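Local coordinates for FAA hydrolase family protein (PDB 6J5Y), which probably hydrolyses fumarylpyruvate and binds pyruvate on a manganese ion in its pocket, at residues G30-A35 and Q175-V180; Y79-E84 and E166-S171; C94-E99 and E182-L187; R155-S160 and G218-L223. All coordinates share one frame; numbering follows the deposited sequence.

Interaction 1. Residues G30-A35 and Q175-V180; sequences GRNYAA and QLIWSV. With PYR (pyruvic acid), chain B.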
loop_
_atom_site.group_PDB
_atom_site.type_symbol
_atom_site.label_atom_id
_atom_site.label_comp_id
_atom_site.label_asym_id
_atom_site.label_seq_id
_atom_site.Cartn_x
_atom_site.Cartn_y
_atom_site.Cartn_z
ATOM N N GLY A 30 1.064 0.610 9.477
ATOM C CA GLY A 30 1.399 1.998 9.828
ATOM C C GLY A 30 2.680 2.075 10.640
ATOM O O GLY A 30 2.929 1.165 11.487
ATOM N N ARG A 31 3.478 3.100 10.359
ATOM C CA ARG A 31 4.749 3.433 11.062
ATOM C C ARG A 31 5.704 2.241 10.973
ATOM O O ARG A 31 6.171 1.762 12.038
ATOM C CB ARG A 31 4.474 3.841 12.518
ATOM C CG ARG A 31 3.808 5.202 12.648
ATOM C CD ARG A 31 3.462 5.597 14.078
ATOM N NE ARG A 31 2.291 6.456 14.061
ATOM C CZ ARG A 31 1.398 6.560 15.034
ATOM N NH1 ARG A 31 1.537 5.862 16.145
ATOM N NH2 ARG A 31 0.363 7.370 14.885
ATOM N N ASN A 32 5.981 1.748 9.758
ATOM C CA ASN A 32 6.844 0.556 9.580
ATOM C C ASN A 32 8.238 0.925 9.074
ATOM O O ASN A 32 8.966 0.014 8.707
ATOM C CB ASN A 32 6.231 -0.478 8.629
ATOM C CG ASN A 32 6.643 -1.890 8.975
ATOM O OD1 ASN A 32 7.177 -2.136 10.058
ATOM N ND2 ASN A 32 6.342 -2.827 8.086
ATOM N N TYR A 33 8.598 2.207 9.071
ATOM C CA TYR A 33 9.967 2.680 8.770
ATOM C C TYR A 33 10.327 3.641 9.899
ATOM O O TYR A 33 9.544 4.576 10.105
ATOM C CB TYR A 33 10.043 3.358 7.400
ATOM C CG TYR A 33 9.928 2.454 6.193
ATOM C CD1 TYR A 33 8.692 2.033 5.733
ATOM C CD2 TYR A 33 11.044 2.060 5.471
ATOM C CE1 TYR A 33 8.565 1.244 4.602
ATOM C CE2 TYR A 33 10.934 1.271 4.332
ATOM C CZ TYR A 33 9.685 0.853 3.899
ATOM O OH TYR A 33 9.542 0.052 2.794
ATOM N N ALA A 34 11.433 3.398 10.596
ATOM C CA ALA A 34 11.832 4.171 11.799
ATOM C C ALA A 34 11.879 5.659 11.445
ATOM O O ALA A 34 11.300 6.459 12.192
ATOM C CB ALA A 34 13.164 3.670 12.326
ATOM N N ALA A 35 12.486 6.013 10.305
ATOM C CA ALA A 35 12.667 7.423 9.873
ATOM C C ALA A 35 11.292 8.076 9.703
ATOM O O ALA A 35 11.125 9.220 10.152
ATOM C CB ALA A 35 13.507 7.497 8.617
ATOM N N GLN A 175 14.649 -1.525 5.327
ATOM C CA GLN A 175 14.412 -0.595 6.463
ATOM C C GLN A 175 13.059 -0.877 7.145
ATOM O O GLN A 175 12.736 -0.161 8.111
ATOM C CB GLN A 175 14.439 0.853 5.954
ATOM C CG GLN A 175 15.790 1.315 5.434
ATOM C CD GLN A 175 16.854 1.321 6.500
ATOM O OE1 GLN A 175 17.858 0.625 6.400
ATOM N NE2 GLN A 175 16.641 2.104 7.544
ATOM N N LEU A 176 12.267 -1.847 6.666
ATOM C CA LEU A 176 10.955 -2.199 7.280
ATOM C C LEU A 176 11.232 -2.652 8.714
ATOM O O LEU A 176 12.160 -3.477 8.880
ATOM C CB LEU A 176 10.273 -3.329 6.496
ATOM C CG LEU A 176 9.688 -2.971 5.125
ATOM C CD1 LEU A 176 9.188 -4.231 4.417
ATOM C CD2 LEU A 176 8.558 -1.967 5.254
ATOM N N ILE A 177 10.476 -2.152 9.695
ATOM C CA ILE A 177 10.637 -2.557 11.123
ATOM C C ILE A 177 10.150 -4.004 11.242
ATOM O O ILE A 177 10.916 -4.855 11.715
ATOM C CB ILE A 177 9.916 -1.610 12.101
ATOM C CG1 ILE A 177 10.462 -0.176 12.026
ATOM C CG2 ILE A 177 9.999 -2.171 13.513
ATOM C CD1 ILE A 177 9.591 0.880 12.705
ATOM N N TRP A 178 8.927 -4.274 10.802
ATOM C CA TRP A 178 8.437 -5.648 10.525
ATOM C C TRP A 178 8.605 -5.929 9.031
ATOM O O TRP A 178 7.873 -5.365 8.235
ATOM C CB TRP A 178 6.990 -5.839 10.991
ATOM C CG TRP A 178 6.819 -5.810 12.480
ATOM C CD1 TRP A 178 7.770 -5.978 13.451
ATOM C CD2 TRP A 178 5.578 -5.631 13.169
ATOM N NE1 TRP A 178 7.204 -5.912 14.692
ATOM C CE2 TRP A 178 5.864 -5.679 14.555
ATOM C CE3 TRP A 178 4.261 -5.425 12.749
ATOM C CZ2 TRP A 178 4.868 -5.545 15.521
ATOM C CZ3 TRP A 178 3.280 -5.298 13.705
ATOM C CH2 TRP A 178 3.589 -5.334 15.067
ATOM N N SER A 179 9.570 -6.773 8.683
ATOM C CA SER A 179 9.795 -7.297 7.312
ATOM C C SER A 179 8.485 -7.864 6.753
ATOM O O SER A 179 7.541 -8.095 7.533
ATOM C CB SER A 179 10.864 -8.366 7.355
ATOM O OG SER A 179 10.401 -9.505 8.089
ATOM N N VAL A 180 8.447 -8.174 5.461
ATOM C CA VAL A 180 7.280 -8.844 4.838
ATOM C C VAL A 180 6.915 -10.064 5.688
ATOM O O VAL A 180 5.709 -10.253 5.988
ATOM C CB VAL A 180 7.556 -9.214 3.369
ATOM C CG1 VAL A 180 6.467 -10.136 2.837
ATOM C CG2 VAL A 180 7.678 -7.966 2.502
HETATM C C PYR B . 2.199 4.478 7.208
HETATM O O PYR B . 2.395 3.967 6.086
HETATM O OXT PYR B . 3.128 4.655 8.030
HETATM C CA PYR B . 0.958 4.767 7.508
HETATM O O3 PYR B . 0.083 4.466 6.686
HETATM C CB PYR B . 0.502 5.405 8.787
HETATM O O HOH W 1 13.261 1.464 9.830
#

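Interaction 2. Residues Y79-E84 and E166-S171; sequences YHYEIE and EDRQRS. With MN (manganese (II) ion), chain C; PYR (pyruvic acid), chain B.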
loop_
_atom_site.group_PDB
_atom_site.type_symbol
_atom_site.label_atom_id
_atom_site.label_comp_id
_atom_site.label_asym_id
_atom_site.label_seq_id
_atom_site.Cartn_x
_atom_site.Cartn_y
_atom_site.Cartn_z
ATOM N N TYR A 79 -3.837 16.294 1.390
ATOM C CA TYR A 79 -3.954 14.999 0.680
ATOM C C TYR A 79 -2.530 14.498 0.447
ATOM O O TYR A 79 -1.831 15.087 -0.415
ATOM C CB TYR A 79 -4.814 15.191 -0.568
ATOM C CG TYR A 79 -4.955 14.015 -1.509
ATOM C CD1 TYR A 79 -5.384 12.777 -1.064
ATOM C CD2 TYR A 79 -4.731 14.165 -2.871
ATOM C CE1 TYR A 79 -5.529 11.710 -1.935
ATOM C CE2 TYR A 79 -4.903 13.118 -3.761
ATOM C CZ TYR A 79 -5.323 11.887 -3.288
ATOM O OH TYR A 79 -5.459 10.834 -4.145
ATOM N N HIS A 80 -2.147 13.420 1.146
ATOM C CA HIS A 80 -0.768 12.875 1.184
ATOM C C HIS A 80 -0.592 11.644 0.297
ATOM O O HIS A 80 -1.448 10.732 0.298
ATOM C CB HIS A 80 -0.317 12.561 2.606
ATOM C CG HIS A 80 0.117 13.773 3.357
ATOM N ND1 HIS A 80 1.182 13.745 4.241
ATOM C CD2 HIS A 80 -0.332 15.043 3.332
ATOM C CE1 HIS A 80 1.348 14.955 4.768
ATOM N NE2 HIS A 80 0.446 15.772 4.212
ATOM N N TYR A 81 0.527 11.635 -0.425
ATOM C CA TYR A 81 1.097 10.432 -1.073
ATOM C C TYR A 81 1.848 9.651 0.005
ATOM O O TYR A 81 2.299 10.284 0.988
ATOM C CB TYR A 81 2.049 10.803 -2.210
ATOM C CG TYR A 81 3.195 11.672 -1.767
ATOM C CD1 TYR A 81 4.314 11.126 -1.158
ATOM C CD2 TYR A 81 3.131 13.046 -1.894
ATOM C CE1 TYR A 81 5.348 11.925 -0.701
ATOM C CE2 TYR A 81 4.182 13.853 -1.482
ATOM C CZ TYR A 81 5.293 13.294 -0.881
ATOM O OH TYR A 81 6.318 14.087 -0.447
ATOM N N GLU A 82 1.921 8.329 -0.166
ATOM C CA GLU A 82 2.801 7.414 0.611
ATOM C C GLU A 82 3.189 6.229 -0.277
ATOM O O GLU A 82 2.279 5.388 -0.514
ATOM C CB GLU A 82 2.052 6.839 1.817
ATOM C CG GLU A 82 1.582 7.839 2.860
ATOM C CD GLU A 82 1.055 7.200 4.140
ATOM O OE1 GLU A 82 0.980 5.976 4.194
ATOM O OE2 GLU A 82 0.681 7.930 5.064
ATOM N N ILE A 83 4.450 6.120 -0.744
ATOM C CA ILE A 83 4.876 4.965 -1.596
ATOM C C ILE A 83 5.063 3.744 -0.689
ATOM O O ILE A 83 5.547 3.921 0.453
ATOM C CB ILE A 83 6.127 5.297 -2.435
ATOM C CG1 ILE A 83 6.288 4.341 -3.612
ATOM C CG2 ILE A 83 7.381 5.349 -1.589
ATOM C CD1 ILE A 83 5.143 4.387 -4.598
ATOM N N GLU A 84 4.675 2.547 -1.149
ATOM C CA GLU A 84 4.725 1.328 -0.298
ATOM C C GLU A 84 4.952 0.093 -1.179
ATOM O O GLU A 84 4.361 0.034 -2.293
ATOM C CB GLU A 84 3.435 1.173 0.523
ATOM C CG GLU A 84 2.988 2.427 1.249
ATOM C CD GLU A 84 2.178 2.230 2.526
ATOM O OE1 GLU A 84 1.894 1.049 2.911
ATOM O OE2 GLU A 84 1.848 3.260 3.153
ATOM N N GLU A 166 10.856 15.770 -8.681
ATOM C CA GLU A 166 11.578 16.056 -7.406
ATOM C C GLU A 166 11.460 14.822 -6.510
ATOM O O GLU A 166 10.325 14.404 -6.243
ATOM C CB GLU A 166 10.984 17.260 -6.663
ATOM C CG GLU A 166 11.039 18.575 -7.424
ATOM C CD GLU A 166 12.309 19.411 -7.298
ATOM O OE1 GLU A 166 13.016 19.275 -6.264
ATOM O OE2 GLU A 166 12.589 20.219 -8.233
ATOM N N ASP A 167 12.574 14.252 -6.071
ATOM C CA ASP A 167 12.545 13.110 -5.127
ATOM C C ASP A 167 11.906 13.609 -3.834
ATOM O O ASP A 167 12.204 14.744 -3.415
ATOM C CB ASP A 167 13.929 12.495 -4.912
ATOM C CG ASP A 167 14.394 11.749 -6.145
ATOM O OD1 ASP A 167 13.551 11.044 -6.752
ATOM O OD2 ASP A 167 15.587 11.893 -6.506
ATOM N N ARG A 168 11.005 12.809 -3.283
ATOM C CA ARG A 168 10.287 13.109 -2.024
ATOM C C ARG A 168 10.556 11.958 -1.051
ATOM O O ARG A 168 10.851 12.235 0.118
ATOM C CB ARG A 168 8.819 13.380 -2.357
ATOM C CG ARG A 168 8.613 14.439 -3.434
ATOM C CD ARG A 168 9.066 15.852 -3.082
ATOM N NE ARG A 168 8.331 16.318 -1.924
ATOM C CZ ARG A 168 7.147 16.923 -1.964
ATOM N NH1 ARG A 168 6.554 17.270 -0.837
ATOM N NH2 ARG A 168 6.588 17.260 -3.113
ATOM N N GLN A 169 10.524 10.713 -1.533
ATOM C CA GLN A 169 10.853 9.517 -0.716
ATOM C C GLN A 169 11.895 8.671 -1.441
ATOM O O GLN A 169 11.754 8.434 -2.648
ATOM C CB GLN A 169 9.604 8.685 -0.424
ATOM C CG GLN A 169 8.475 9.509 0.152
ATOM C CD GLN A 169 7.294 8.638 0.491
ATOM O OE1 GLN A 169 6.485 8.305 -0.383
ATOM N NE2 GLN A 169 7.208 8.242 1.753
ATOM N N ARG A 170 12.916 8.265 -0.699
ATOM C CA ARG A 170 13.989 7.355 -1.158
ATOM C C ARG A 170 14.502 6.593 0.060
ATOM O O ARG A 170 15.098 7.211 0.961
ATOM C CB ARG A 170 15.127 8.109 -1.846
ATOM C CG ARG A 170 16.227 7.184 -2.355
ATOM C CD ARG A 170 17.009 7.783 -3.508
ATOM N NE ARG A 170 16.128 8.246 -4.581
ATOM C CZ ARG A 170 15.684 7.513 -5.614
ATOM N NH1 ARG A 170 16.039 6.248 -5.771
ATOM N NH2 ARG A 170 14.893 8.070 -6.511
ATOM N N SER A 171 14.217 5.302 0.102
ATOM C CA SER A 171 14.672 4.385 1.167
ATOM C C SER A 171 14.860 3.013 0.546
ATOM O O SER A 171 14.941 2.936 -0.699
ATOM C CB SER A 171 13.695 4.379 2.315
ATOM O OG SER A 171 14.098 3.452 3.313
HETATM MN MN MN C . 0.785 3.872 4.681
HETATM C C PYR B . 2.199 4.478 7.208
HETATM O O PYR B . 2.395 3.967 6.086
HETATM O OXT PYR B . 3.128 4.655 8.030
HETATM C CA PYR B . 0.958 4.767 7.508
HETATM O O3 PYR B . 0.083 4.466 6.686
HETATM C CB PYR B . 0.502 5.405 8.787
HETATM O O HOH W 2 0.394 1.797 5.156
#

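Interaction 3. Residues C94-E99 and E182-L187; sequences CDIPLE and ETVSYL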
loop_
_atom_site.group_PDB
_atom_site.type_symbol
_atom_site.label_atom_id
_atom_site.label_comp_id
_atom_site.label_asym_id
_atom_site.label_seq_id
_atom_site.Cartn_x
_atom_site.Cartn_y
_atom_site.Cartn_z
ATOM N N CYS A 94 -3.420 -19.024 9.534
ATOM C CA CYS A 94 -3.514 -18.401 10.878
ATOM C C CYS A 94 -2.197 -18.665 11.595
ATOM O O CYS A 94 -1.671 -19.796 11.419
ATOM C CB CYS A 94 -4.620 -19.027 11.722
ATOM S SG CYS A 94 -6.247 -18.975 10.930
ATOM N N ASP A 95 -1.715 -17.705 12.377
ATOM C CA ASP A 95 -0.507 -17.883 13.222
ATOM C C ASP A 95 0.594 -18.530 12.388
ATOM O O ASP A 95 1.143 -19.536 12.839
ATOM C CB ASP A 95 -0.799 -18.768 14.441
ATOM C CG ASP A 95 -1.745 -18.125 15.439
ATOM O OD1 ASP A 95 -2.204 -17.011 15.181
ATOM O OD2 ASP A 95 -1.969 -18.723 16.484
ATOM N N ILE A 96 0.913 -17.931 11.240
ATOM C CA ILE A 96 1.909 -18.454 10.273
ATOM C C ILE A 96 3.298 -18.234 10.865
ATOM O O ILE A 96 3.714 -17.096 11.123
ATOM C CB ILE A 96 1.752 -17.794 8.889
ATOM C CG1 ILE A 96 0.343 -18.001 8.313
ATOM C CG2 ILE A 96 2.827 -18.295 7.944
ATOM C CD1 ILE A 96 0.006 -17.069 7.163
ATOM N N PRO A 97 4.070 -19.325 11.047
ATOM C CA PRO A 97 5.466 -19.213 11.484
ATOM C C PRO A 97 6.314 -18.285 10.590
ATOM O O PRO A 97 6.151 -18.292 9.386
ATOM C CB PRO A 97 5.936 -20.671 11.420
ATOM C CG PRO A 97 4.662 -21.470 11.702
ATOM C CD PRO A 97 3.614 -20.719 10.904
ATOM N N LEU A 98 7.220 -17.521 11.192
ATOM C CA LEU A 98 8.122 -16.569 10.478
ATOM C C LEU A 98 8.868 -17.289 9.356
ATOM O O LEU A 98 8.996 -16.713 8.277
ATOM C CB LEU A 98 9.125 -15.942 11.450
ATOM C CG LEU A 98 8.520 -15.129 12.596
ATOM C CD1 LEU A 98 9.616 -14.666 13.545
ATOM C CD2 LEU A 98 7.752 -13.925 12.062
ATOM N N GLU A 99 9.296 -18.523 9.589
ATOM C CA GLU A 99 10.140 -19.301 8.636
ATOM C C GLU A 99 9.391 -19.641 7.338
ATOM O O GLU A 99 10.061 -19.854 6.330
ATOM C CB GLU A 99 10.650 -20.565 9.321
ATOM C CG GLU A 99 11.607 -20.276 10.474
ATOM C CD GLU A 99 10.935 -20.031 11.802
ATOM O OE1 GLU A 99 9.725 -20.235 11.854
ATOM O OE2 GLU A 99 11.631 -19.646 12.792
ATOM N N GLU A 182 7.627 -10.982 8.876
ATOM C CA GLU A 182 7.068 -10.553 10.175
ATOM C C GLU A 182 5.632 -10.019 10.021
ATOM O O GLU A 182 4.784 -10.352 10.887
ATOM C CB GLU A 182 7.975 -9.479 10.752
ATOM C CG GLU A 182 9.227 -10.029 11.398
ATOM C CD GLU A 182 10.292 -8.970 11.587
ATOM O OE1 GLU A 182 10.602 -8.281 10.607
ATOM O OE2 GLU A 182 10.781 -8.819 12.706
ATOM N N THR A 183 5.368 -9.162 9.029
ATOM C CA THR A 183 4.032 -8.515 8.866
ATOM C C THR A 183 3.008 -9.613 8.557
ATOM O O THR A 183 1.893 -9.565 9.085
ATOM C CB THR A 183 4.035 -7.370 7.834
ATOM O OG1 THR A 183 4.292 -7.872 6.526
ATOM C CG2 THR A 183 5.043 -6.289 8.138
ATOM N N VAL A 184 3.354 -10.576 7.704
ATOM C CA VAL A 184 2.435 -11.702 7.366
ATOM C C VAL A 184 2.177 -12.554 8.617
ATOM O O VAL A 184 1.016 -12.819 8.895
ATOM C CB VAL A 184 3.001 -12.523 6.197
ATOM C CG1 VAL A 184 2.316 -13.865 6.026
ATOM C CG2 VAL A 184 2.975 -11.705 4.916
ATOM N N SER A 185 3.219 -12.973 9.343
ATOM C CA SER A 185 3.084 -13.716 10.619
ATOM C C SER A 185 2.192 -12.925 11.563
ATOM O O SER A 185 1.227 -13.502 12.067
ATOM C CB SER A 185 4.409 -14.013 11.295
ATOM O OG SER A 185 5.057 -15.057 10.613
ATOM N N TYR A 186 2.488 -11.650 11.794
ATOM C CA TYR A 186 1.788 -10.908 12.885
ATOM C C TYR A 186 0.337 -10.623 12.476
ATOM O O TYR A 186 -0.563 -10.820 13.288
ATOM C CB TYR A 186 2.601 -9.700 13.345
ATOM C CG TYR A 186 3.978 -10.044 13.854
ATOM C CD1 TYR A 186 4.301 -11.331 14.265
ATOM C CD2 TYR A 186 4.968 -9.086 13.932
ATOM C CE1 TYR A 186 5.563 -11.648 14.736
ATOM C CE2 TYR A 186 6.233 -9.379 14.420
ATOM C CZ TYR A 186 6.540 -10.672 14.800
ATOM O OH TYR A 186 7.794 -10.987 15.241
ATOM N N LEU A 187 0.093 -10.204 11.242
ATOM C CA LEU A 187 -1.283 -10.027 10.701
ATOM C C LEU A 187 -2.083 -11.312 10.931
ATOM O O LEU A 187 -3.268 -11.235 11.360
ATOM C CB LEU A 187 -1.141 -9.694 9.214
ATOM C CG LEU A 187 -2.168 -8.803 8.531
ATOM C CD1 LEU A 187 -2.574 -7.571 9.347
ATOM C CD2 LEU A 187 -1.599 -8.395 7.178
#

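Interaction 4. Residues R155-S160 and G218-L223; sequences RHAAIS and GAIDGL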
loop_
_atom_site.group_PDB
_atom_site.type_symbol
_atom_site.label_atom_id
_atom_site.label_comp_id
_atom_site.label_asym_id
_atom_site.label_seq_id
_atom_site.Cartn_x
_atom_site.Cartn_y
_atom_site.Cartn_z
ATOM N N ARG A 155 14.428 -8.910 -0.017
ATOM C CA ARG A 155 14.639 -8.343 1.339
ATOM C C ARG A 155 15.344 -6.990 1.242
ATOM O O ARG A 155 15.338 -6.261 2.245
ATOM C CB ARG A 155 15.466 -9.304 2.193
ATOM C CG ARG A 155 14.641 -10.075 3.209
ATOM C CD ARG A 155 13.860 -11.204 2.582
ATOM N NE ARG A 155 13.885 -12.352 3.476
ATOM C CZ ARG A 155 13.673 -13.608 3.113
ATOM N NH1 ARG A 155 13.727 -14.562 4.031
ATOM N NH2 ARG A 155 13.393 -13.912 1.850
ATOM N N HIS A 156 15.973 -6.726 0.097
ATOM C CA HIS A 156 16.652 -5.461 -0.279
ATOM C C HIS A 156 16.014 -4.967 -1.579
ATOM O O HIS A 156 15.796 -5.812 -2.480
ATOM C CB HIS A 156 18.170 -5.702 -0.427
ATOM C CG HIS A 156 18.814 -6.273 0.795
ATOM N ND1 HIS A 156 19.343 -5.471 1.798
ATOM C CD2 HIS A 156 19.006 -7.550 1.196
ATOM C CE1 HIS A 156 19.850 -6.233 2.749
ATOM N NE2 HIS A 156 19.659 -7.521 2.401
ATOM N N ALA A 157 15.710 -3.673 -1.667
ATOM C CA ALA A 157 15.175 -3.008 -2.881
ATOM C C ALA A 157 14.980 -1.517 -2.608
ATOM O O ALA A 157 14.275 -1.199 -1.639
ATOM C CB ALA A 157 13.857 -3.624 -3.300
ATOM N N ALA A 158 15.547 -0.634 -3.439
ATOM C CA ALA A 158 15.289 0.817 -3.325
ATOM C C ALA A 158 13.804 1.040 -3.618
ATOM O O ALA A 158 13.237 0.337 -4.512
ATOM C CB ALA A 158 16.161 1.649 -4.242
ATOM N N ILE A 159 13.216 1.942 -2.840
ATOM C CA ILE A 159 11.804 2.412 -2.913
ATOM C C ILE A 159 11.850 3.940 -2.934
ATOM O O ILE A 159 12.540 4.569 -2.067
ATOM C CB ILE A 159 10.967 1.849 -1.754
ATOM C CG1 ILE A 159 9.511 2.337 -1.788
ATOM C CG2 ILE A 159 11.641 2.123 -0.411
ATOM C CD1 ILE A 159 8.563 1.496 -0.963
ATOM N N SER A 160 11.173 4.534 -3.902
ATOM C CA SER A 160 11.309 5.974 -4.214
ATOM C C SER A 160 9.975 6.534 -4.711
ATOM O O SER A 160 9.195 5.790 -5.382
ATOM C CB SER A 160 12.395 6.169 -5.219
ATOM O OG SER A 160 11.945 5.708 -6.487
ATOM N N GLY A 218 6.239 6.626 -8.443
ATOM C CA GLY A 218 6.845 5.696 -7.494
ATOM C C GLY A 218 7.557 4.595 -8.237
ATOM O O GLY A 218 7.194 4.316 -9.373
ATOM N N ALA A 219 8.552 3.998 -7.606
ATOM C CA ALA A 219 9.245 2.838 -8.169
ATOM C C ALA A 219 9.791 1.988 -7.030
ATOM O O ALA A 219 10.141 2.525 -5.968
ATOM C CB ALA A 219 10.287 3.308 -9.135
ATOM N N ILE A 220 9.822 0.684 -7.258
ATOM C CA ILE A 220 10.630 -0.249 -6.433
ATOM C C ILE A 220 11.463 -1.109 -7.370
ATOM O O ILE A 220 10.884 -1.622 -8.347
ATOM C CB ILE A 220 9.724 -1.066 -5.494
ATOM C CG1 ILE A 220 8.864 -0.125 -4.641
ATOM C CG2 ILE A 220 10.569 -2.038 -4.688
ATOM C CD1 ILE A 220 7.766 -0.776 -3.829
ATOM N N ASP A 221 12.743 -1.300 -7.028
ATOM C CA ASP A 221 13.680 -2.167 -7.795
ATOM C C ASP A 221 13.014 -3.502 -8.140
ATOM O O ASP A 221 12.509 -4.199 -7.220
ATOM C CB ASP A 221 14.972 -2.454 -7.034
ATOM C CG ASP A 221 15.849 -1.233 -6.837
ATOM O OD1 ASP A 221 15.698 -0.275 -7.591
ATOM O OD2 ASP A 221 16.684 -1.265 -5.931
ATOM N N GLY A 222 13.079 -3.887 -9.414
ATOM C CA GLY A 222 12.499 -5.153 -9.905
ATOM C C GLY A 222 10.998 -5.059 -10.109
ATOM O O GLY A 222 10.483 -5.935 -10.761
ATOM N N LEU A 223 10.317 -4.006 -9.627
ATOM C CA LEU A 223 8.828 -3.934 -9.584
ATOM C C LEU A 223 8.300 -2.795 -10.465
ATOM O O LEU A 223 7.112 -2.488 -10.387
ATOM C CB LEU A 223 8.369 -3.774 -8.130
ATOM C CG LEU A 223 8.786 -4.899 -7.185
ATOM C CD1 LEU A 223 8.104 -4.738 -5.844
ATOM C CD2 LEU A 223 8.452 -6.266 -7.766
#

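Interaction 1. Residues G30-A35 and Q175-V180
N32 lays its side-chain amide against the backbone of W178 and meets both polar groups of that residue. OD1 of N32 accepts the N-H of W178 at 2.9 Å in a nearly straight bond (170°), while ND2 of N32 gives a hydrogen bond to the carbonyl O of W178 at 3.0 Å. In each bond the donor is tilted only slightly from the carbonyl plane. The backbone of N32 adds a third tie: its carbonyl O accepts I177 N at 2.8 Å, from a donor above the carbonyl plane, and lies 3.3 Å from the CA of L176.

The apolar half of the contact is built round the Y33 ring. Although the CB of Y33 points away from 175-180, CG is set beside the backbone N, anti to the carbonyl carbon (chi1 -71°), and the ring comes back toward L176. CD2 of L176 comes obliquely against CE1 of Y33 at 3.3 Å and sits equally near CZ and OH; CB of Q175 approaches CD2 of the Y33 ring obliquely. CD1 of I177 rests 3.6 Å from the carbonyl O of R31.

R31 belongs to the pyruvate pocket, and its backbone N holds OXT of the ligand at 2.8 Å. Because ND2 of N32 also donates to T201 O, three hydrogen bonds, one to OD1 and two from ND2, fix the rotation of the amide. Such a clamp, one residue from R31, is consistent with a loop held ready for the carboxylate.

Interaction 2. Residues Y79-E84 and E166-S171
Behind the manganese site, where strand 79-89 runs past the outer strand 166-172 of another sheet, Q169 reaches across to I83. Its chain is extended beyond CG (chi2 -177°), and OE1 of Q169 accepts I83 N at 3.0 Å. The bond is straight, 170°, and uses a lone pair in the amide plane. The same oxygen lies 3.3 Å from CG2 of I83 and near the plane of the Y81 ring, 3.6 Å from its edge atom CD1, as Q169 and Y81 slide past each other in opposite directions. NE2 of Q169 is taken by T203 OG1.

R168 and Q169 both face L161 in a classic beta bulge, and that irregularity turns two consecutive side chains toward strand 79-89. R168, bent at chi2 and chi3, curls so that Y81 OH lies over one face of its guanidinium, toward the rim, with ring and guanidinium planes nearly perpendicular at 82°. OH of Y81 is 3.2 Å from NH1 of R168 but is not bonded to it; its hydrogen bond is to G206 O.

Y81 and I83 project toward the bulge, whereas E82 and E84 point the other way. E82 OE1 binds manganese at 2.2 Å and E84 OE2 at 2.0 Å, joined by D113, two pyruvate oxygens and a water that also donates to E84 OE1 at 2.8 Å. The second oxygen of E82, OE2, forms a salt bridge with R117.

Interaction 3. Residues C94-E99 and E182-L187
S185 and I96 meet where the N-terminal part of helix 180-190, begun by a capping box, packs against the loop that leads into the short helix 98-101. In that box S179 occupies the N-cap and caps a backbone N with its side chain, while E182 OE1 accepts S179 N in return.

The polar part of the contact is one side-chain-to-backbone bond: OG of S185 donates to the carbonyl O of I96. At 2.5 Å it is very short, and its exact length is doubtful. The serine torsion (chi1 -75°) sets OG anti to its own carbonyl carbon and beside its backbone N, from where it faces the loop; a weak hydrogen bond with A181 O, one turn back, accompanies it. S188, one residue beyond 182-187, continues the pattern, its OG bonded to I96 N, so both backbone polar groups of I96 are engaged by helix serines.

Apolar contacts flank this bond. CD1 of I96 meets CG1 of V184 at 4.1 Å, the two side chains lying obliquely across each other. L98 brings a single methyl, CD2, over the helix: it approaches the Y186 ring obliquely, 4.1 Å from CE1, and lies 3.9 Å from the CA of E182. The tightest carbon pair of the junction is CD2 of L98 against CB of S185, 3.4 Å apart.

Interaction 4. Residues R155-S160 and G218-L223
S160 and A219 form an antiparallel hydrogen-bonded pair, with S160 N donating to A219 O at 3.1 Å and A219 N returning to S160 O at 2.9 Å. I159 and I220 follow as the non-hydrogen-bonded pair. Their side chains lie side by side, pointing the same way; CG1 of I159, anti to the backbone N (chi1 179°), runs beside CG1 of I220, and CD1 of I159 touches CD1 of I220 at 3.7 Å. CB of A157 adds to the row against CG2 of I220 at 3.9 Å. The short strand segments run 175° apart.

One step further, D221 grips A158 twice. D221 N donates to A158 O at 3.0 Å, while OD2 of D221 accepts A158 N at 2.8 Å, the N-H coming from well above the carboxylate plane.

Outside this shell, a type II turn from I220 to L223 ends the strand, closed by L223 N to I220 O, with G222 at positive phi. I159 packs on I83, and I220 on L85 and V110, so the isoleucine face joins this sheet to the one containing strands 79-89 and 105-116, as in the beta-sandwich roll of FAH-type domains.

At A158, the D221 carboxylate takes the N-H that the carbonyl of a regular partner would take, so both backbone polar groups of A158 are bonded to D221.

How the interactions relate
Read from the N terminus, the four contacts illustrate how loops of very different length interlock in one domain. Residues 30-35 open interaction 1, which closes only at 175-180, and within that span lies all of interaction 2, from 79-84 to 166-171. Interaction 3 starts at 94-99, inside both, and ends beyond them at 182-187, so it crosses each. Interaction 4, from 155-160 to 218-223, crosses all three. Spatially, strand 166-172 of interaction 2 neighbours strand 158-163 of interaction 4, with a probable hydrogen bond from S171 N to I159 O; Y33 of interaction 1 touches both. W178 against Y186 links interaction 1 to interaction 3. Interactions 1 and 2 meet at pyruvate.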